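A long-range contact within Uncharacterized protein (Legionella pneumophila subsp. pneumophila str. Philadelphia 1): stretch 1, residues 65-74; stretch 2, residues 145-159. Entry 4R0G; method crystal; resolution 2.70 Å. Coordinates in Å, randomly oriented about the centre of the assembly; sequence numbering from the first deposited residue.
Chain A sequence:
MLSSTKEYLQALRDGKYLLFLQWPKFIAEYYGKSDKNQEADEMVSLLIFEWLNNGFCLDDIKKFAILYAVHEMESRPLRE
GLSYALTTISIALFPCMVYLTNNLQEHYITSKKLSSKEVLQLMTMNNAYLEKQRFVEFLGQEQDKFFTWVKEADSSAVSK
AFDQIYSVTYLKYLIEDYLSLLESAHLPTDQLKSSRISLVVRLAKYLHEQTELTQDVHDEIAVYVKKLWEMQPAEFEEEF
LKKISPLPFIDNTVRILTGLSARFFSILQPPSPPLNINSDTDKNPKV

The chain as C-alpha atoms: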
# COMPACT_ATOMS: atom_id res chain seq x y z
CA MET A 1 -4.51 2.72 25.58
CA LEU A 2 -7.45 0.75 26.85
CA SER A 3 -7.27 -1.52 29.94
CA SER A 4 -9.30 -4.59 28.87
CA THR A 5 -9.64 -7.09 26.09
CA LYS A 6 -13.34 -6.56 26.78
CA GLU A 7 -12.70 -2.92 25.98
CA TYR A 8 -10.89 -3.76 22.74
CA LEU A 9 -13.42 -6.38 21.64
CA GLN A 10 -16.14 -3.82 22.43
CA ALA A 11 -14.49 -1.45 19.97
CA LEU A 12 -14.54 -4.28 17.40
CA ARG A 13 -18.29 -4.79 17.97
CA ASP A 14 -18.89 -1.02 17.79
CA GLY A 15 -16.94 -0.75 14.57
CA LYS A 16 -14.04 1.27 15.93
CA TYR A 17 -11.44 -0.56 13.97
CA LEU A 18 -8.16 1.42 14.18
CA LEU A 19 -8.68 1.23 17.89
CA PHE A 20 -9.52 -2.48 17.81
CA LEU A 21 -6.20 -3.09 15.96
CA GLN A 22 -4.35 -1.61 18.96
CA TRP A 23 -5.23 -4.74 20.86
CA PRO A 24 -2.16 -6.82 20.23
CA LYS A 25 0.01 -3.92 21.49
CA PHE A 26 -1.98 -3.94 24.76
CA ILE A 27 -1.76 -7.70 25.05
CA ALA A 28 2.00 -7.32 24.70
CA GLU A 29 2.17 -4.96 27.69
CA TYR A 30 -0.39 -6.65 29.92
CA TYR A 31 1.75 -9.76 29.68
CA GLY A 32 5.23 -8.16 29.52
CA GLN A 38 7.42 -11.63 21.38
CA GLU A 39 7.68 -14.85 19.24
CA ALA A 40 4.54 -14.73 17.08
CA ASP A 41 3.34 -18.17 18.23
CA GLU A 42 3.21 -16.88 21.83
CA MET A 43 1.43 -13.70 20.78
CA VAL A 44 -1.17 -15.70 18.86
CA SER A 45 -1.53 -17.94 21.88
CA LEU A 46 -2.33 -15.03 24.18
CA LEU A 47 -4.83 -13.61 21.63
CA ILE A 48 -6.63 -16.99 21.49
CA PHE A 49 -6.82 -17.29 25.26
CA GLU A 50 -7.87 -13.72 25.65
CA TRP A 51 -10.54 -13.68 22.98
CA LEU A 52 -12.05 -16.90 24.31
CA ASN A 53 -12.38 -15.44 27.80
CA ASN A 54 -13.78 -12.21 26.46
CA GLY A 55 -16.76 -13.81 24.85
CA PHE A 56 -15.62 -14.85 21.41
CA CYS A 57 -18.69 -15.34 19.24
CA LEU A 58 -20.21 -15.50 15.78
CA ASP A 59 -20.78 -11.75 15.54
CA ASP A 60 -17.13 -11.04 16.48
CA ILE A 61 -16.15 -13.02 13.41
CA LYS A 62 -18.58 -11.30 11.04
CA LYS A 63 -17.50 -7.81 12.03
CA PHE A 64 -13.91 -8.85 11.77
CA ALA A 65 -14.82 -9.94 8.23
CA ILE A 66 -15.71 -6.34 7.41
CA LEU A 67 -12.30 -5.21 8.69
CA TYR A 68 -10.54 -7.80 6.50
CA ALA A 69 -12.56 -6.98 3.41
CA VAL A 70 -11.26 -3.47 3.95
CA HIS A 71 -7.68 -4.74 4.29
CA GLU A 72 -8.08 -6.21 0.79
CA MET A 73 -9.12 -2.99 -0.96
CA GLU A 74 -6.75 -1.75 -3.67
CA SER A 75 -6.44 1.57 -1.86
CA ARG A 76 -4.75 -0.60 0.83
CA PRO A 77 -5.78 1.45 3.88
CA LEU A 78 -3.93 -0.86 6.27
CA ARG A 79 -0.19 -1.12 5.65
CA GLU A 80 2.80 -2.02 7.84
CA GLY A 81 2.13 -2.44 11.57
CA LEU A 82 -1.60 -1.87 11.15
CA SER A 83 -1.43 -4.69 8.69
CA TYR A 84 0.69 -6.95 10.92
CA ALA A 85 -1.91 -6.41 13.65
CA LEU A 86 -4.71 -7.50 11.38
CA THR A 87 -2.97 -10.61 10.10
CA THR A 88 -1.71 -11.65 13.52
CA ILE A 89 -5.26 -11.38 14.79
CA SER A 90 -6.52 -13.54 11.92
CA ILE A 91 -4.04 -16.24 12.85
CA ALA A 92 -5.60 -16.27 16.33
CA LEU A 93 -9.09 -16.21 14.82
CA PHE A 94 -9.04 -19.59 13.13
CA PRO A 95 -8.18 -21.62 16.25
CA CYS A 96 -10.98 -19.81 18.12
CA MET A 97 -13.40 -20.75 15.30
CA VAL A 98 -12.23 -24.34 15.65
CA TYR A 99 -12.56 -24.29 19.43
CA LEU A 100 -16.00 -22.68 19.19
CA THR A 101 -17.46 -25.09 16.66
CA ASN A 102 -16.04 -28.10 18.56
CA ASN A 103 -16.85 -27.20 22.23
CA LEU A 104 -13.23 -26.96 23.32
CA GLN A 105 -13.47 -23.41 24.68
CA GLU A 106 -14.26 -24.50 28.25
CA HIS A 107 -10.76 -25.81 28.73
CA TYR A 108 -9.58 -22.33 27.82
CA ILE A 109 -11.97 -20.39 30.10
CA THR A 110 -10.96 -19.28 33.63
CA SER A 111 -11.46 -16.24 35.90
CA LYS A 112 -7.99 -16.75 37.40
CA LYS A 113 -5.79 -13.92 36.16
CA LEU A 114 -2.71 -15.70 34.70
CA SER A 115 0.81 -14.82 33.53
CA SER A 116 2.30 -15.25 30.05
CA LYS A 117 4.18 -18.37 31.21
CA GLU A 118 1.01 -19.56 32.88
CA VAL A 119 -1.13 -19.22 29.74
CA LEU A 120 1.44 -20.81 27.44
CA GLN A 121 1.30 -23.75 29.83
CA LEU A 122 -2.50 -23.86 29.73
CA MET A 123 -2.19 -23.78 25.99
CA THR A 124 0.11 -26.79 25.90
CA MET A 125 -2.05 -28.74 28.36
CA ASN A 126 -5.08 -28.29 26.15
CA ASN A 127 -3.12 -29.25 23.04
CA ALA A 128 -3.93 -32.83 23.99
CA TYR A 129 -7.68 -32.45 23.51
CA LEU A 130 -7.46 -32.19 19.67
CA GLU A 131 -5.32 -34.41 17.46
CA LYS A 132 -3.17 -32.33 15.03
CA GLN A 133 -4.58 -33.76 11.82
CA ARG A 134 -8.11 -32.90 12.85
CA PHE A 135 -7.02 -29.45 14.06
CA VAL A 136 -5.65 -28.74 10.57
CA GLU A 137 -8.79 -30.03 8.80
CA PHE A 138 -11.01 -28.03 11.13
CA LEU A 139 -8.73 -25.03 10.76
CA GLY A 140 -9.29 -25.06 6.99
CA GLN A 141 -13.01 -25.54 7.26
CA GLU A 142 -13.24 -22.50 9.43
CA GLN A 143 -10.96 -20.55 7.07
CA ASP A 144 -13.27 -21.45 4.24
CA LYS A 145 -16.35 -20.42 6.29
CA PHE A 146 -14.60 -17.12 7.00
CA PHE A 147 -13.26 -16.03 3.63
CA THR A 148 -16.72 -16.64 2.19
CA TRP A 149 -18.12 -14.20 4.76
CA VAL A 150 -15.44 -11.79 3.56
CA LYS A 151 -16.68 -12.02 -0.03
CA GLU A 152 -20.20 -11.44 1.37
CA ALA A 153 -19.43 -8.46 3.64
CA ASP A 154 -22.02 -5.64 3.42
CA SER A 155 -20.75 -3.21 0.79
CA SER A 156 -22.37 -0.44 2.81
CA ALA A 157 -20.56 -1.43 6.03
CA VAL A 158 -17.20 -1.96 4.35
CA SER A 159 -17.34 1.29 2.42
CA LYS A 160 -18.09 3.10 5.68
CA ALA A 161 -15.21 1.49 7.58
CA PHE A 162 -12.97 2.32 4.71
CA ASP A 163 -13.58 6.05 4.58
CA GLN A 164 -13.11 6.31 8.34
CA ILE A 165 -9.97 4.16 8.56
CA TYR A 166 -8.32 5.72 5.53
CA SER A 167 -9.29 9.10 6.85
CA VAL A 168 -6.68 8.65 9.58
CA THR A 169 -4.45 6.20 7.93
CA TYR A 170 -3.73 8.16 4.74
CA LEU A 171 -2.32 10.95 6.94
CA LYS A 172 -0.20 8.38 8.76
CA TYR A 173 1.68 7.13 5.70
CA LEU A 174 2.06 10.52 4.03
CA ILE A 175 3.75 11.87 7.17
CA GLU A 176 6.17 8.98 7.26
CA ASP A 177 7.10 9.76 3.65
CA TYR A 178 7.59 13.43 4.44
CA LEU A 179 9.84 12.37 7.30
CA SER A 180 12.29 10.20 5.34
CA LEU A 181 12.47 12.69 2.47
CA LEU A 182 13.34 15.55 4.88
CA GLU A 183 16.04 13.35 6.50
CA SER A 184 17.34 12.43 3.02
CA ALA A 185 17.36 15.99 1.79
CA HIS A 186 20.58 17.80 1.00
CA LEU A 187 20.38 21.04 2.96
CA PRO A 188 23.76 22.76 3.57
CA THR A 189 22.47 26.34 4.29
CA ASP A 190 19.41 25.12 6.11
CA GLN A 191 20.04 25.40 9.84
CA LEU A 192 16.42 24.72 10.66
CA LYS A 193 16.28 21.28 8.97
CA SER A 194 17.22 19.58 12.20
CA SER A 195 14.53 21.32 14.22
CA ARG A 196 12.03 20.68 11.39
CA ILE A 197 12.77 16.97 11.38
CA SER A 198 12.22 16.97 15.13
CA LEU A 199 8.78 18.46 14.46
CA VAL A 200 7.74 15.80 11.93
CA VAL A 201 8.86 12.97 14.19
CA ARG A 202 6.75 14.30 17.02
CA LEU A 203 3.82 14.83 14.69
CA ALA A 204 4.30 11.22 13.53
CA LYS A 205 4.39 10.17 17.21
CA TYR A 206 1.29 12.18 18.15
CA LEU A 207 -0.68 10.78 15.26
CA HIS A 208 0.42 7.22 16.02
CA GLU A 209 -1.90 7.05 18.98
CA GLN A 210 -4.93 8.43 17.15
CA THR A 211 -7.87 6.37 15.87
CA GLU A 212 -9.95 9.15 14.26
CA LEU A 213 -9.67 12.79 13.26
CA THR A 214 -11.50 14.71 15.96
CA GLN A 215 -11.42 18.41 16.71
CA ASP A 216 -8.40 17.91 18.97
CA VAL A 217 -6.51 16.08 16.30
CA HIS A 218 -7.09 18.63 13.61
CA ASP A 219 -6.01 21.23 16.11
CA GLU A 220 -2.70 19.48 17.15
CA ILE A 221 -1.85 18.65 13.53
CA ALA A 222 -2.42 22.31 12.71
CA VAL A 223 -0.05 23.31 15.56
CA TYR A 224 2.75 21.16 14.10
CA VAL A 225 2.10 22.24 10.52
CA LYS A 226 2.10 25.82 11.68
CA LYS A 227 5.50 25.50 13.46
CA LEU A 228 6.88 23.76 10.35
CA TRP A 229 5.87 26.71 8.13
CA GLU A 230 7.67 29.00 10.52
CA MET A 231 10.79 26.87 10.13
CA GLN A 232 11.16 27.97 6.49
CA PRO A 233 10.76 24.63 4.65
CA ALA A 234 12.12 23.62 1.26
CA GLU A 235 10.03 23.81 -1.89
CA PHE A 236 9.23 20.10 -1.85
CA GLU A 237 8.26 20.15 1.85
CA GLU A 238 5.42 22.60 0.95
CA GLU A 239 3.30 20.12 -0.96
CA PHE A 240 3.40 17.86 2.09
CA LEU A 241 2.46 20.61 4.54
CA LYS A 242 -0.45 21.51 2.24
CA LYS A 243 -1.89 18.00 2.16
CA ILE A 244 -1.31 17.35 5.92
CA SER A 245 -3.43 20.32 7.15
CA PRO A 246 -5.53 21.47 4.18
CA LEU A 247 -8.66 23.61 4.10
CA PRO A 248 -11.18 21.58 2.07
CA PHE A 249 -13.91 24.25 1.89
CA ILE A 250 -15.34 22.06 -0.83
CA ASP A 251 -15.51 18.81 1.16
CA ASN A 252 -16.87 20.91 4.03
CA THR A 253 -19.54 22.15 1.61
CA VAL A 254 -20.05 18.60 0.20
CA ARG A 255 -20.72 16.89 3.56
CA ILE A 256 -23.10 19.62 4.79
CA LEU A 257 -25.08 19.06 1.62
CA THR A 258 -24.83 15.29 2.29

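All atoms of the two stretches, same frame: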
# COMPACT_ATOMS: atom_id res chain seq x y z
N ALA A 65 -14.82 -9.70 9.67
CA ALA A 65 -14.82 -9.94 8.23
C ALA A 65 -14.83 -8.60 7.51
O ALA A 65 -14.09 -8.40 6.52
CB ALA A 65 -15.98 -10.79 7.81
N ILE A 66 -15.66 -7.67 7.99
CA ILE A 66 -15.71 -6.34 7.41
C ILE A 66 -14.29 -5.76 7.39
O ILE A 66 -13.77 -5.39 6.31
CB ILE A 66 -16.64 -5.40 8.17
CG1 ILE A 66 -18.04 -6.00 8.29
CG2 ILE A 66 -16.75 -4.10 7.45
CD1 ILE A 66 -18.82 -5.45 9.46
N LEU A 67 -13.65 -5.75 8.56
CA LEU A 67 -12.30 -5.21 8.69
C LEU A 67 -11.37 -5.80 7.62
O LEU A 67 -10.68 -5.07 6.91
CB LEU A 67 -11.76 -5.49 10.09
CG LEU A 67 -10.79 -4.47 10.73
CD1 LEU A 67 -9.81 -5.16 11.67
CD2 LEU A 67 -10.02 -3.65 9.72
N TYR A 68 -11.38 -7.12 7.48
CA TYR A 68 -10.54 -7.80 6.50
C TYR A 68 -10.85 -7.37 5.08
O TYR A 68 -9.95 -7.06 4.30
CB TYR A 68 -10.77 -9.30 6.59
CG TYR A 68 -9.54 -10.06 6.23
CD1 TYR A 68 -8.63 -10.42 7.21
CD2 TYR A 68 -9.27 -10.42 4.91
CE1 TYR A 68 -7.48 -11.13 6.88
CE2 TYR A 68 -8.11 -11.12 4.57
CZ TYR A 68 -7.23 -11.47 5.57
OH TYR A 68 -6.09 -12.17 5.28
N ALA A 69 -12.13 -7.39 4.73
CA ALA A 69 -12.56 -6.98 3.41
C ALA A 69 -11.94 -5.62 3.09
O ALA A 69 -11.51 -5.37 1.96
CB ALA A 69 -14.08 -6.89 3.35
N VAL A 70 -11.90 -4.76 4.09
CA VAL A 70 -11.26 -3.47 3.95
C VAL A 70 -9.76 -3.64 3.69
O VAL A 70 -9.20 -2.99 2.83
CB VAL A 70 -11.47 -2.58 5.18
CG1 VAL A 70 -10.71 -1.28 4.99
CG2 VAL A 70 -12.97 -2.33 5.44
N HIS A 71 -9.11 -4.53 4.42
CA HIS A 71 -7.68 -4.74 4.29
C HIS A 71 -7.34 -5.21 2.87
O HIS A 71 -6.20 -5.06 2.42
CB HIS A 71 -7.23 -5.75 5.35
CG HIS A 71 -5.76 -6.02 5.39
ND1 HIS A 71 -5.18 -7.07 4.71
CD2 HIS A 71 -4.75 -5.41 6.07
CE1 HIS A 71 -3.88 -7.08 4.95
NE2 HIS A 71 -3.59 -6.09 5.77
N GLU A 72 -8.32 -5.75 2.16
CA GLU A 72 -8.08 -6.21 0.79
C GLU A 72 -8.45 -5.23 -0.30
O GLU A 72 -8.31 -5.56 -1.49
CB GLU A 72 -8.73 -7.57 0.53
CG GLU A 72 -8.37 -8.63 1.57
CD GLU A 72 -6.87 -8.75 1.79
OE1 GLU A 72 -6.15 -9.19 0.86
OE2 GLU A 72 -6.39 -8.41 2.89
N MET A 73 -8.89 -4.02 0.06
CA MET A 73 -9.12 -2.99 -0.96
C MET A 73 -7.80 -2.59 -1.64
O MET A 73 -6.71 -2.70 -1.06
CB MET A 73 -9.85 -1.78 -0.40
CG MET A 73 -10.88 -2.13 0.62
SD MET A 73 -12.40 -1.16 0.70
CE MET A 73 -12.00 0.30 -0.24
N GLU A 74 -7.91 -2.15 -2.89
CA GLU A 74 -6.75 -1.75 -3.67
C GLU A 74 -6.14 -0.46 -3.13
O GLU A 74 -4.95 -0.19 -3.33
CB GLU A 74 -7.10 -1.59 -5.15
CG GLU A 74 -6.77 -2.79 -6.04
CD GLU A 74 -7.74 -3.96 -5.83
OE1 GLU A 74 -7.49 -5.05 -6.41
OE2 GLU A 74 -8.76 -3.80 -5.10
N LYS A 145 -15.13 -21.05 5.73
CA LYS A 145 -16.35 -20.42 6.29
C LYS A 145 -16.17 -18.92 6.45
O LYS A 145 -17.12 -18.14 6.28
CB LYS A 145 -16.71 -21.07 7.65
CG LYS A 145 -18.16 -21.00 8.10
CD LYS A 145 -18.39 -21.88 9.38
CE LYS A 145 -18.66 -21.06 10.67
NZ LYS A 145 -18.40 -21.73 12.03
N PHE A 146 -14.94 -18.51 6.75
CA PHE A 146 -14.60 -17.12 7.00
C PHE A 146 -14.45 -16.33 5.71
O PHE A 146 -15.10 -15.32 5.51
CB PHE A 146 -13.32 -17.03 7.82
CG PHE A 146 -12.81 -15.64 8.01
CD1 PHE A 146 -13.46 -14.76 8.83
CD2 PHE A 146 -11.64 -15.23 7.40
CE1 PHE A 146 -12.99 -13.47 9.02
CE2 PHE A 146 -11.16 -13.96 7.59
CZ PHE A 146 -11.84 -13.08 8.40
N PHE A 147 -13.53 -16.76 4.86
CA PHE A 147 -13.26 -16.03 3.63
C PHE A 147 -14.49 -15.84 2.76
O PHE A 147 -14.63 -14.83 2.06
CB PHE A 147 -12.11 -16.69 2.89
CG PHE A 147 -10.78 -16.48 3.54
CD1 PHE A 147 -10.40 -15.20 3.97
CD2 PHE A 147 -9.91 -17.54 3.75
CE1 PHE A 147 -9.14 -14.96 4.59
CE2 PHE A 147 -8.65 -17.33 4.37
CZ PHE A 147 -8.27 -16.03 4.79
N THR A 148 -15.42 -16.79 2.84
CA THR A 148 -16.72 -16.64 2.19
C THR A 148 -17.48 -15.44 2.78
O THR A 148 -18.00 -14.59 2.04
CB THR A 148 -17.57 -17.92 2.32
OG1 THR A 148 -17.83 -18.14 3.71
CG2 THR A 148 -16.83 -19.13 1.75
N TRP A 149 -17.56 -15.38 4.10
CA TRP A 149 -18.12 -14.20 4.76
C TRP A 149 -17.41 -12.89 4.37
O TRP A 149 -18.00 -11.81 4.45
CB TRP A 149 -18.12 -14.38 6.27
CG TRP A 149 -19.05 -15.45 6.70
CD1 TRP A 149 -20.04 -15.99 5.95
CD2 TRP A 149 -19.09 -16.10 7.98
NE1 TRP A 149 -20.70 -16.95 6.68
CE2 TRP A 149 -20.14 -17.04 7.92
CE3 TRP A 149 -18.34 -15.99 9.16
CZ2 TRP A 149 -20.46 -17.88 9.00
CZ3 TRP A 149 -18.66 -16.81 10.22
CH2 TRP A 149 -19.71 -17.74 10.13
N VAL A 150 -16.15 -12.99 3.96
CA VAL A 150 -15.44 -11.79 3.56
C VAL A 150 -15.92 -11.34 2.19
O VAL A 150 -16.25 -10.17 2.00
CB VAL A 150 -13.92 -11.98 3.63
CG1 VAL A 150 -13.20 -10.90 2.83
CG2 VAL A 150 -13.49 -11.94 5.09
N LYS A 151 -16.02 -12.28 1.25
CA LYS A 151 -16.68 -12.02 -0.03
C LYS A 151 -18.10 -11.48 0.11
O LYS A 151 -18.55 -10.71 -0.73
CB LYS A 151 -16.66 -13.27 -0.92
CG LYS A 151 -15.26 -13.63 -1.41
CD LYS A 151 -15.28 -14.50 -2.67
CE LYS A 151 -13.87 -14.62 -3.27
NZ LYS A 151 -13.83 -15.49 -4.48
N GLU A 152 -18.81 -11.85 1.18
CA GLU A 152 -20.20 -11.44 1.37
C GLU A 152 -20.40 -10.20 2.21
O GLU A 152 -21.55 -9.83 2.44
CB GLU A 152 -21.01 -12.54 2.03
CG GLU A 152 -21.07 -13.82 1.26
CD GLU A 152 -21.62 -14.95 2.11
OE1 GLU A 152 -22.25 -14.63 3.16
OE2 GLU A 152 -21.41 -16.13 1.74
N ALA A 153 -19.32 -9.60 2.72
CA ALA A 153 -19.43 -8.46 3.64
C ALA A 153 -20.27 -7.32 3.06
O ALA A 153 -20.13 -6.98 1.89
CB ALA A 153 -18.05 -7.94 4.02
N ASP A 154 -21.14 -6.72 3.88
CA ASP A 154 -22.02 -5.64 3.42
C ASP A 154 -21.18 -4.54 2.79
O ASP A 154 -20.32 -3.93 3.44
CB ASP A 154 -22.80 -5.05 4.60
CG ASP A 154 -23.81 -3.98 4.17
OD1 ASP A 154 -24.22 -4.00 2.99
OD2 ASP A 154 -24.20 -3.14 5.01
N SER A 155 -21.46 -4.25 1.52
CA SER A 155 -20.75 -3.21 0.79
C SER A 155 -20.95 -1.86 1.47
O SER A 155 -20.04 -1.04 1.51
CB SER A 155 -21.23 -3.19 -0.65
OG SER A 155 -22.64 -3.28 -0.66
N SER A 156 -22.14 -1.64 2.02
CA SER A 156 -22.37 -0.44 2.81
C SER A 156 -21.38 -0.37 3.97
O SER A 156 -20.68 0.63 4.10
CB SER A 156 -23.81 -0.40 3.33
OG SER A 156 -24.75 -0.37 2.27
N ALA A 157 -21.32 -1.43 4.77
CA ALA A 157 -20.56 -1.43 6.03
C ALA A 157 -19.06 -1.32 5.83
O ALA A 157 -18.35 -0.76 6.68
CB ALA A 157 -20.85 -2.66 6.82
N VAL A 158 -18.60 -1.92 4.73
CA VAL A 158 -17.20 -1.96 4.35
C VAL A 158 -16.78 -0.60 3.88
O VAL A 158 -15.79 -0.05 4.34
CB VAL A 158 -16.97 -2.94 3.19
CG1 VAL A 158 -15.53 -2.87 2.73
CG2 VAL A 158 -17.35 -4.35 3.61
N SER A 159 -17.56 -0.05 2.95
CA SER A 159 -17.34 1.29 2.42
C SER A 159 -17.31 2.35 3.52
O SER A 159 -16.55 3.31 3.43
CB SER A 159 -18.42 1.64 1.42
OG SER A 159 -18.21 2.94 0.93

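How does one helix meet two? Helix 65-71 packs against helix 145-151 and, beyond a short turn, against helix 155-159. Its axis passes 8.8 Å from the first and 9.2 Å from the second, at angles of 69° and 66°. No hydrogen bond crosses between the stretches; 550 Å² of surface, summed over both sides, is buried by apolar packing.

Why can the backbones come so close at Ala65? Ala65 CA lies 5.1 Å from Val150 CA, and Ala65 CB points toward the other stretch. The Ala65 side chain adds only a methyl between the helices here: Ala65 CB sits 3.9 Å from Val150 CG2, while the ring of Phe146 brings its CE1 to 4.1 Å from Ala65 CA. One turn later Ala69 repeats the arrangement, its CB 4.1 Å from Val150 CG1 and 4.2 Å from Ala153 CB.

What does Val158 hold together? It has the largest area covered by the other stretch, and both of its methyls are used. Val158 CG2 lies 3.9 Å from Ile66 CG2 and 4.1 Å from Ala69 CB, and Val158 CG1 meets Val70 CG2 at 3.8 Å and Met73 SD at 4.1 Å. Its helix starts just after Asp154, whose carboxylate caps the free amides of Ser156 and Ala157 through two weak bonds, Ser156 N to Asp154 OD1 at 3.3 Å and Ala157 N to Asp154 OD2 at 3.4 Å.

How does Tyr68 close the other end of the contact? Its ring receives the edges of two phenylalanines. Phe146 stands almost perpendicular to it, with planes at 83° and centroids of the two rings 5.8 Å apart; Phe147 approaches in an offset edge-to-face pairing, its CE1 4.0 Å from Tyr68 CE2. Such geometry sets slightly positive ring hydrogens against the electron-rich tyrosine face.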